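Acyl-CoA thioesterase (Alicyclobacillus acidocaldarius subsp. acidocaldarius, PDB 3RQB) probably hydrolyses acyl-CoA thioesters, although its activity and substrate have not been established. Local coordinates at residues T9-D13 with D174-R178; T47-A52 with F78-A82; P177-H182 with I222-T227. Residue numbers count along the deposited sequence, not the author numbering.

Contact 1. Residues T9-D13 with D174-R178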
loop_
_atom_site.group_PDB
_atom_site.type_symbol
_atom_site.label_atom_id
_atom_site.label_comp_id
_atom_site.label_asym_id
_atom_site.label_seq_id
_atom_site.Cartn_x
_atom_site.Cartn_y
_atom_site.Cartn_z
ATOM N N THR B 9 -21.186 -22.957 -10.938
ATOM C CA THR B 9 -20.319 -21.810 -10.725
ATOM C C THR B 9 -20.326 -21.391 -9.264
ATOM O O THR B 9 -21.385 -21.147 -8.678
ATOM C CB THR B 9 -20.768 -20.603 -11.553
ATOM O OG1 THR B 9 -22.195 -20.462 -11.446
ATOM C CG2 THR B 9 -20.367 -20.776 -13.011
ATOM N N HIS B 10 -19.136 -21.306 -8.683
ATOM C CA HIS B 10 -18.982 -20.702 -7.368
ATOM C C HIS B 10 -19.259 -19.212 -7.504
ATOM O O HIS B 10 -18.847 -18.584 -8.484
ATOM C CB HIS B 10 -17.571 -20.918 -6.825
ATOM C CG HIS B 10 -17.386 -20.428 -5.423
ATOM N ND1 HIS B 10 -17.240 -21.279 -4.347
ATOM C CD2 HIS B 10 -17.334 -19.173 -4.916
ATOM C CE1 HIS B 10 -17.101 -20.570 -3.240
ATOM N NE2 HIS B 10 -17.154 -19.289 -3.558
ATOM N N ALA B 11 -19.948 -18.650 -6.520
ATOM C CA ALA B 11 -20.341 -17.245 -6.562
ATOM C C ALA B 11 -19.170 -16.352 -6.919
ATOM O O ALA B 11 -19.268 -15.510 -7.808
ATOM C CB ALA B 11 -20.908 -16.825 -5.224
ATOM N N PHE B 12 -18.062 -16.545 -6.216
ATOM C CA PHE B 12 -16.852 -15.780 -6.458
ATOM C C PHE B 12 -16.455 -15.797 -7.933
ATOM O O PHE B 12 -16.255 -14.743 -8.544
ATOM C CB PHE B 12 -15.708 -16.342 -5.618
ATOM C CG PHE B 12 -14.411 -15.616 -5.805
ATOM C CD1 PHE B 12 -13.585 -15.906 -6.878
ATOM C CD2 PHE B 12 -14.019 -14.634 -4.912
ATOM C CE1 PHE B 12 -12.390 -15.233 -7.052
ATOM C CE2 PHE B 12 -12.822 -13.957 -5.082
ATOM C CZ PHE B 12 -12.006 -14.256 -6.151
ATOM N N ASP B 13 -16.332 -16.991 -8.502
ATOM C CA ASP B 13 -15.983 -17.110 -9.911
ATOM C C ASP B 13 -17.070 -16.473 -10.771
ATOM O O ASP B 13 -16.837 -16.063 -11.913
ATOM C CB ASP B 13 -15.784 -18.580 -10.279
ATOM C CG ASP B 13 -14.667 -19.216 -9.492
ATOM O OD1 ASP B 13 -13.651 -18.530 -9.277
ATOM O OD2 ASP B 13 -14.801 -20.386 -9.081
ATOM N N ASP B 174 -13.442 -18.802 2.167
ATOM C CA ASP B 174 -14.591 -18.690 1.285
ATOM C C ASP B 174 -15.669 -19.610 1.809
ATOM O O ASP B 174 -15.381 -20.701 2.297
ATOM C CB ASP B 174 -14.238 -19.133 -0.133
ATOM C CG ASP B 174 -13.093 -18.333 -0.731
ATOM O OD1 ASP B 174 -11.995 -18.911 -0.939
ATOM O OD2 ASP B 174 -13.299 -17.127 -0.994
ATOM N N ASP B 175 -16.912 -19.164 1.724
ATOM C CA ASP B 175 -18.029 -20.073 1.876
ATOM C C ASP B 175 -18.917 -19.878 0.653
ATOM O O ASP B 175 -19.074 -18.755 0.173
ATOM C CB ASP B 175 -18.806 -19.774 3.167
ATOM C CG ASP B 175 -19.780 -20.898 3.550
ATOM O OD1 ASP B 175 -19.360 -22.083 3.564
ATOM O OD2 ASP B 175 -20.964 -20.593 3.834
ATOM N N PRO B 176 -19.463 -20.975 0.109
ATOM C CA PRO B 176 -19.046 -22.341 0.418
ATOM C C PRO B 176 -17.603 -22.525 0.001
ATOM O O PRO B 176 -17.097 -21.749 -0.816
ATOM C CB PRO B 176 -19.950 -23.194 -0.479
ATOM C CG PRO B 176 -20.414 -22.280 -1.532
ATOM C CD PRO B 176 -20.564 -20.957 -0.861
ATOM N N PRO B 177 -16.954 -23.563 0.541
ATOM C CA PRO B 177 -15.499 -23.754 0.461
ATOM C C PRO B 177 -15.013 -23.641 -0.964
ATOM O O PRO B 177 -15.638 -24.185 -1.878
ATOM C CB PRO B 177 -15.305 -25.184 0.972
ATOM C CG PRO B 177 -16.648 -25.849 0.780
ATOM C CD PRO B 177 -17.651 -24.771 1.016
ATOM N N ARG B 178 -13.925 -22.912 -1.162
ATOM C CA ARG B 178 -13.356 -22.813 -2.497
ATOM C C ARG B 178 -11.844 -22.813 -2.419
ATOM O O ARG B 178 -11.266 -22.171 -1.540
ATOM C CB ARG B 178 -13.854 -21.537 -3.184
ATOM C CG ARG B 178 -13.088 -21.125 -4.430
ATOM C CD ARG B 178 -13.592 -19.775 -4.943
ATOM N NE ARG B 178 -13.116 -19.440 -6.289
ATOM C CZ ARG B 178 -11.937 -18.874 -6.545
ATOM N NH1 ARG B 178 -11.104 -18.593 -5.545
ATOM N NH2 ARG B 178 -11.586 -18.597 -7.795
#
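In this double hot dog protein, a probable acyl-CoA thioesterase, the first turn of the N-terminal helix 11-15 meets the loop that leaves strand 168-174 of the C-terminal hot dog unit. The meeting shows how one long arginine can join two distant parts of a chain. Arg178 has chi1, chi2 and chi3 all near t, so its aliphatic stem runs straight out of the loop and turns only at the guanidinium. Along the way CD sits over a face of the His10 imidazole, 3.7 Å from its centroid and 6° off the ring normal, a well-formed CH-pi contact. His10 occupies the N-cap position of the helix, and its t rotamer sends the ring toward the turn that holds the cis peptide bond before Pro176. Phe12, also t, places its ring against the flat of the guanidinium, with CD1 3.4 Å from Arg178 CZ; elsewhere this ring packs on alanines of helix 182-188 and on Ile43 and Ala46 of helix 41-53. The charge of the arginine is met by Asp13, whose CB points sideways while its m rotamer swings the carboxylate in, and by Asp181 on NH1. The salt bridge to Asp13 is short at one position and slack elsewhere: Arg178 NE lies 3.2 Å from Asp13 OD1 in a weak hydrogen bond, whereas Arg178 NH2 reaches the same OD1 at 2.5 Å.

Contact 2. Residues T47-A52 with F78-A82; sequences TMLKAA and FVIEA
A helix lying on a sheet makes a tight joint when small residues let the two backbones approach, and helix 47-52 on strand 78-82 illustrates this. Both segments are regular: the helix has phi/psi near -60/-43, the strand is extended, and each continues beyond both ends given here. Their axes come within 8.6 Å and cross at -49°, with N-to-C directions 49° apart. They converge toward the C-terminal ends, where the CA atoms of Ala52 and Ala82 are 6.0 Å apart. From the strand, Phe78, Ile80 and Ala82 point CB at the helix. Ile80, in the mt rotamer, is the main bump and fits between helix residues one turn apart: its CD1 lies 3.7 Å from Thr47 CG2 and its CG2 4.1 Å from Ala51 CB. Thr47 (m) turns CG2 to the strand, also 3.9 Å from Phe78 CZ, while its OG1 bonds back to Ile43 O. Ala51 forms the shallow place in the helix surface, where Ala82 fits with the two CB atoms 4.1 Å apart. The selenomethionine Met48 starts away from the strand, but its mm bend brings SE to 4.2 Å from Ile80 CD1, closing the flank beside Met98 and Thr106. All this is apolar and buried: the long helix wrapped by a curved antiparallel sheet that defines the hot dog fold, here in its N-terminal unit.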
loop_
_atom_site.group_PDB
_atom_site.type_symbol
_atom_site.label_atom_id
_atom_site.label_comp_id
_atom_site.label_asym_id
_atom_site.label_seq_id
_atom_site.Cartn_x
_atom_site.Cartn_y
_atom_site.Cartn_z
ATOM N N THR B 47 -11.730 -8.811 -8.793
ATOM C CA THR B 47 -12.059 -8.473 -10.171
ATOM C C THR B 47 -10.966 -7.662 -10.895
ATOM O O THR B 47 -10.593 -8.000 -12.006
ATOM C CB THR B 47 -13.382 -7.713 -10.242
ATOM O OG1 THR B 47 -14.443 -8.594 -9.862
ATOM C CG2 THR B 47 -13.618 -7.219 -11.649
HETATM N N MSE B 48 -10.458 -6.601 -10.275
HETATM C CA MSE B 48 -9.388 -5.807 -10.882
HETATM C C MSE B 48 -8.173 -6.661 -11.226
HETATM O O MSE B 48 -7.473 -6.381 -12.200
HETATM C CB MSE B 48 -8.955 -4.654 -9.966
HETATM C CG MSE B 48 -9.959 -3.512 -9.884
HETATM SE SE MSE B 48 -10.435 -2.807 -11.644
HETATM C CE MSE B 48 -9.512 -1.093 -11.536
ATOM N N LEU B 49 -7.922 -7.694 -10.422
ATOM C CA LEU B 49 -6.740 -8.552 -10.584
ATOM C C LEU B 49 -6.861 -9.606 -11.700
ATOM O O LEU B 49 -5.903 -9.850 -12.460
ATOM C CB LEU B 49 -6.413 -9.233 -9.254
ATOM C CG LEU B 49 -5.192 -10.154 -9.219
ATOM C CD1 LEU B 49 -3.908 -9.378 -9.492
ATOM C CD2 LEU B 49 -5.115 -10.864 -7.874
ATOM N N LYS B 50 -8.036 -10.228 -11.791
ATOM C CA LYS B 50 -8.289 -11.219 -12.825
ATOM C C LYS B 50 -8.003 -10.614 -14.178
ATOM O O LYS B 50 -7.410 -11.264 -15.031
ATOM C CB LYS B 50 -9.734 -11.705 -12.784
ATOM C CG LYS B 50 -10.093 -12.432 -11.509
ATOM C CD LYS B 50 -9.073 -13.514 -11.185
ATOM C CE LYS B 50 -9.169 -14.694 -12.142
ATOM N NZ LYS B 50 -8.161 -15.746 -11.804
ATOM N N ALA B 51 -8.402 -9.357 -14.354
ATOM C CA ALA B 51 -8.239 -8.671 -15.632
ATOM C C ALA B 51 -6.818 -8.826 -16.142
ATOM O O ALA B 51 -6.613 -9.278 -17.264
ATOM C CB ALA B 51 -8.580 -7.201 -15.490
ATOM N N ALA B 52 -5.847 -8.466 -15.305
ATOM C CA ALA B 52 -4.435 -8.560 -15.658
ATOM C C ALA B 52 -4.020 -10.015 -15.744
ATOM O O ALA B 52 -3.251 -10.392 -16.631
ATOM C CB ALA B 52 -3.571 -7.829 -14.642
ATOM N N PHE B 78 -19.869 -3.163 -16.240
ATOM C CA PHE B 78 -18.746 -2.242 -16.213
ATOM C C PHE B 78 -17.753 -2.721 -17.242
ATOM O O PHE B 78 -17.907 -3.802 -17.820
ATOM C CB PHE B 78 -18.059 -2.248 -14.864
ATOM C CG PHE B 78 -17.559 -3.587 -14.472
ATOM C CD1 PHE B 78 -16.323 -4.022 -14.886
ATOM C CD2 PHE B 78 -18.342 -4.432 -13.705
ATOM C CE1 PHE B 78 -15.870 -5.267 -14.523
ATOM C CE2 PHE B 78 -17.894 -5.686 -13.344
ATOM C CZ PHE B 78 -16.661 -6.100 -13.747
ATOM N N VAL B 79 -16.748 -1.891 -17.486
ATOM C CA VAL B 79 -15.696 -2.211 -18.428
ATOM C C VAL B 79 -14.334 -1.965 -17.789
ATOM O O VAL B 79 -14.146 -0.976 -17.082
ATOM C CB VAL B 79 -15.854 -1.358 -19.688
ATOM C CG1 VAL B 79 -14.572 -0.604 -20.002
ATOM C CG2 VAL B 79 -16.273 -2.227 -20.843
ATOM N N ILE B 80 -13.383 -2.864 -18.025
ATOM C CA ILE B 80 -12.043 -2.679 -17.491
ATOM C C ILE B 80 -11.017 -2.648 -18.590
ATOM O O ILE B 80 -10.986 -3.523 -19.440
ATOM C CB ILE B 80 -11.642 -3.802 -16.542
ATOM C CG1 ILE B 80 -12.712 -3.984 -15.463
ATOM C CG2 ILE B 80 -10.277 -3.494 -15.912
ATOM C CD1 ILE B 80 -12.435 -5.122 -14.492
ATOM N N GLU B 81 -10.148 -1.655 -18.555
ATOM C CA GLU B 81 -9.078 -1.576 -19.528
ATOM C C GLU B 81 -7.752 -1.840 -18.836
ATOM O O GLU B 81 -7.255 -0.994 -18.094
ATOM C CB GLU B 81 -9.078 -0.179 -20.116
ATOM C CG GLU B 81 -8.109 0.040 -21.231
ATOM C CD GLU B 81 -8.274 1.414 -21.826
ATOM O OE1 GLU B 81 -9.256 1.621 -22.577
ATOM O OE2 GLU B 81 -7.433 2.290 -21.518
ATOM N N ALA B 82 -7.157 -3.000 -19.099
ATOM C CA ALA B 82 -5.926 -3.387 -18.401
ATOM C C ALA B 82 -4.667 -3.367 -19.296
ATOM O O ALA B 82 -4.523 -4.213 -20.177
ATOM C CB ALA B 82 -6.103 -4.756 -17.744
#

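Contact 3. Residues P177-H182 with I222-T227; sequences PRPLDH and IFRQGT
This is a loop-to-helix-end contact in the C-terminal hot dog unit, where residues 177-182, between strand 168-174 and helix 182-188, run past the end of the short helix 219-224. Residues 177-181 are extended. Gln225 N bonds to Ile222 O (3.2 Å) and Gly226 N to Phe223 O (3.0 Å); Gly226 then departs with phi/psi 55/-125. A glycine with positive phi just after a helix is a common way to end it and turn the chain, and here its carbonyl faces the loop. The register centres on Pro179 and Gly226, CA atoms 4.1 Å apart; Gly226 O makes a CA-H...O contact with Pro179 CA (3.6 Å) and lies 3.1 Å from Leu180 N. Leu180 (tp) is the main plug, its CG 4.2 Å from Ile222 CG2. Phe223 (m) starts away but curls back, its edge atom CD1 3.5 Å from Leu180 O. His182 (m) places CE1 3.4 Å from Ile222 CD1, its ring centroid 5.5 Å from that of Phe223, planes at 85°. Asp181 caps helix 182-188 through Ala184 N and pairs with Arg178 (OD1 to NH1 3.3 Å), whose NH2 is held more tightly by Asp13. Around this joint, Ile222 packs on Leu185 of helix 182-188, Leu180 on Leu230 of strand 230-240, and His182 edge-to-face on Phe215 of strand 206-215.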
loop_
_atom_site.group_PDB
_atom_site.type_symbol
_atom_site.label_atom_id
_atom_site.label_comp_id
_atom_site.label_asym_id
_atom_site.label_seq_id
_atom_site.Cartn_x
_atom_site.Cartn_y
_atom_site.Cartn_z
ATOM N N PRO B 177 -16.954 -23.563 0.541
ATOM C CA PRO B 177 -15.499 -23.754 0.461
ATOM C C PRO B 177 -15.013 -23.641 -0.964
ATOM O O PRO B 177 -15.638 -24.185 -1.878
ATOM C CB PRO B 177 -15.305 -25.184 0.972
ATOM C CG PRO B 177 -16.648 -25.849 0.780
ATOM C CD PRO B 177 -17.651 -24.771 1.016
ATOM N N ARG B 178 -13.925 -22.912 -1.162
ATOM C CA ARG B 178 -13.356 -22.813 -2.497
ATOM C C ARG B 178 -11.844 -22.813 -2.419
ATOM O O ARG B 178 -11.266 -22.171 -1.540
ATOM C CB ARG B 178 -13.854 -21.537 -3.184
ATOM C CG ARG B 178 -13.088 -21.125 -4.430
ATOM C CD ARG B 178 -13.592 -19.775 -4.943
ATOM N NE ARG B 178 -13.116 -19.440 -6.289
ATOM C CZ ARG B 178 -11.937 -18.874 -6.545
ATOM N NH1 ARG B 178 -11.104 -18.593 -5.545
ATOM N NH2 ARG B 178 -11.586 -18.597 -7.795
ATOM N N PRO B 179 -11.194 -23.499 -3.370
ATOM C CA PRO B 179 -9.735 -23.578 -3.402
ATOM C C PRO B 179 -9.153 -22.190 -3.474
ATOM O O PRO B 179 -9.756 -21.288 -4.058
ATOM C CB PRO B 179 -9.461 -24.340 -4.692
ATOM C CG PRO B 179 -10.661 -25.218 -4.839
ATOM C CD PRO B 179 -11.808 -24.373 -4.382
ATOM N N LEU B 180 -7.989 -22.018 -2.867
ATOM C CA LEU B 180 -7.418 -20.693 -2.746
ATOM C C LEU B 180 -6.578 -20.342 -3.953
ATOM O O LEU B 180 -5.817 -21.172 -4.444
ATOM C CB LEU B 180 -6.569 -20.586 -1.486
ATOM C CG LEU B 180 -6.136 -19.150 -1.201
ATOM C CD1 LEU B 180 -7.350 -18.226 -1.141
ATOM C CD2 LEU B 180 -5.346 -19.088 0.087
ATOM N N ASP B 181 -6.738 -19.110 -4.430
ATOM C CA ASP B 181 -5.870 -18.544 -5.458
ATOM C C ASP B 181 -5.635 -17.071 -5.145
ATOM O O ASP B 181 -6.066 -16.582 -4.112
ATOM C CB ASP B 181 -6.463 -18.736 -6.859
ATOM C CG ASP B 181 -7.602 -17.778 -7.158
ATOM O OD1 ASP B 181 -8.199 -17.227 -6.213
ATOM O OD2 ASP B 181 -7.904 -17.583 -8.355
ATOM N N HIS B 182 -4.961 -16.355 -6.029
ATOM C CA HIS B 182 -4.557 -14.992 -5.703
ATOM C C HIS B 182 -5.714 -14.017 -5.521
ATOM O O HIS B 182 -5.774 -13.286 -4.531
ATOM C CB HIS B 182 -3.546 -14.476 -6.725
ATOM C CG HIS B 182 -2.253 -15.233 -6.711
ATOM N ND1 HIS B 182 -1.185 -14.874 -5.914
ATOM C CD2 HIS B 182 -1.864 -16.348 -7.375
ATOM C CE1 HIS B 182 -0.192 -15.725 -6.098
ATOM N NE2 HIS B 182 -0.579 -16.631 -6.980
ATOM N N ILE B 222 0.583 -20.650 -1.673
ATOM C CA ILE B 222 -0.783 -20.140 -1.679
ATOM C C ILE B 222 -1.787 -21.237 -2.076
ATOM O O ILE B 222 -2.751 -21.517 -1.354
ATOM C CB ILE B 222 -0.904 -18.887 -2.589
ATOM C CG1 ILE B 222 -0.272 -17.664 -1.891
ATOM C CG2 ILE B 222 -2.363 -18.633 -2.956
ATOM C CD1 ILE B 222 -0.002 -16.441 -2.791
ATOM N N PHE B 223 -1.532 -21.871 -3.216
ATOM C CA PHE B 223 -2.409 -22.909 -3.741
ATOM C C PHE B 223 -2.544 -24.086 -2.786
ATOM O O PHE B 223 -3.622 -24.661 -2.641
ATOM C CB PHE B 223 -1.889 -23.362 -5.094
ATOM C CG PHE B 223 -1.844 -22.253 -6.107
ATOM C CD1 PHE B 223 -2.739 -21.192 -6.029
ATOM C CD2 PHE B 223 -0.908 -22.253 -7.133
ATOM C CE1 PHE B 223 -2.715 -20.157 -6.964
ATOM C CE2 PHE B 223 -0.873 -21.211 -8.068
ATOM C CZ PHE B 223 -1.779 -20.167 -7.982
ATOM N N ARG B 224 -1.449 -24.391 -2.101
ATOM C CA ARG B 224 -1.367 -25.506 -1.172
ATOM C C ARG B 224 -2.544 -25.532 -0.182
ATOM O O ARG B 224 -2.992 -26.599 0.242
ATOM C CB ARG B 224 -0.041 -25.384 -0.421
ATOM C CG ARG B 224 0.375 -26.561 0.432
ATOM C CD ARG B 224 1.796 -26.326 0.946
ATOM N NE ARG B 224 2.719 -26.013 -0.152
ATOM C CZ ARG B 224 3.696 -25.109 -0.089
ATOM N NH1 ARG B 224 3.889 -24.414 1.028
ATOM N NH2 ARG B 224 4.482 -24.900 -1.145
ATOM N N GLN B 225 -3.038 -24.354 0.184
ATOM C CA GLN B 225 -4.098 -24.221 1.186
ATOM C C GLN B 225 -5.438 -24.835 0.763
ATOM O O GLN B 225 -6.218 -25.293 1.604
ATOM C CB GLN B 225 -4.306 -22.743 1.527
ATOM C CG GLN B 225 -3.024 -21.972 1.792
ATOM C CD GLN B 225 -2.285 -22.445 3.035
ATOM O OE1 GLN B 225 -2.894 -22.800 4.041
ATOM N NE2 GLN B 225 -0.964 -22.444 2.968
ATOM N N GLY B 226 -5.722 -24.830 -0.532
ATOM C CA GLY B 226 -6.967 -25.400 -0.992
ATOM C C GLY B 226 -8.059 -24.706 -0.218
ATOM O O GLY B 226 -8.121 -23.474 -0.190
ATOM N N THR B 227 -8.897 -25.494 0.444
ATOM C CA THR B 227 -10.059 -24.961 1.144
ATOM C C THR B 227 -9.792 -24.693 2.620
ATOM O O THR B 227 -10.694 -24.305 3.359
ATOM C CB THR B 227 -11.246 -25.917 1.019
ATOM O OG1 THR B 227 -10.825 -27.234 1.408
ATOM C CG2 THR B 227 -11.746 -25.950 -0.419
#

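Followed from the N terminus, the chain first offers residues 9-13, whose partners in contact 1 arrive 161 residues later, so that contact closes a very large loop. Contact 2 falls within that span and closes a much shorter one, joining helix 41-53 to strand 77-87 of the N-terminal unit. Contact 3 begins where contact 1 ends: both use Pro177 and Arg178, and the chain then goes on to residues 222-227. Contacts 1 and 3 thus hold the same loop from two directions, their centres about 11 Å apart. Contact 2 touches contact 3 through Leu49 CD2 and His182 C (4.0 Å), bringing the central helices of the two hot dog units together.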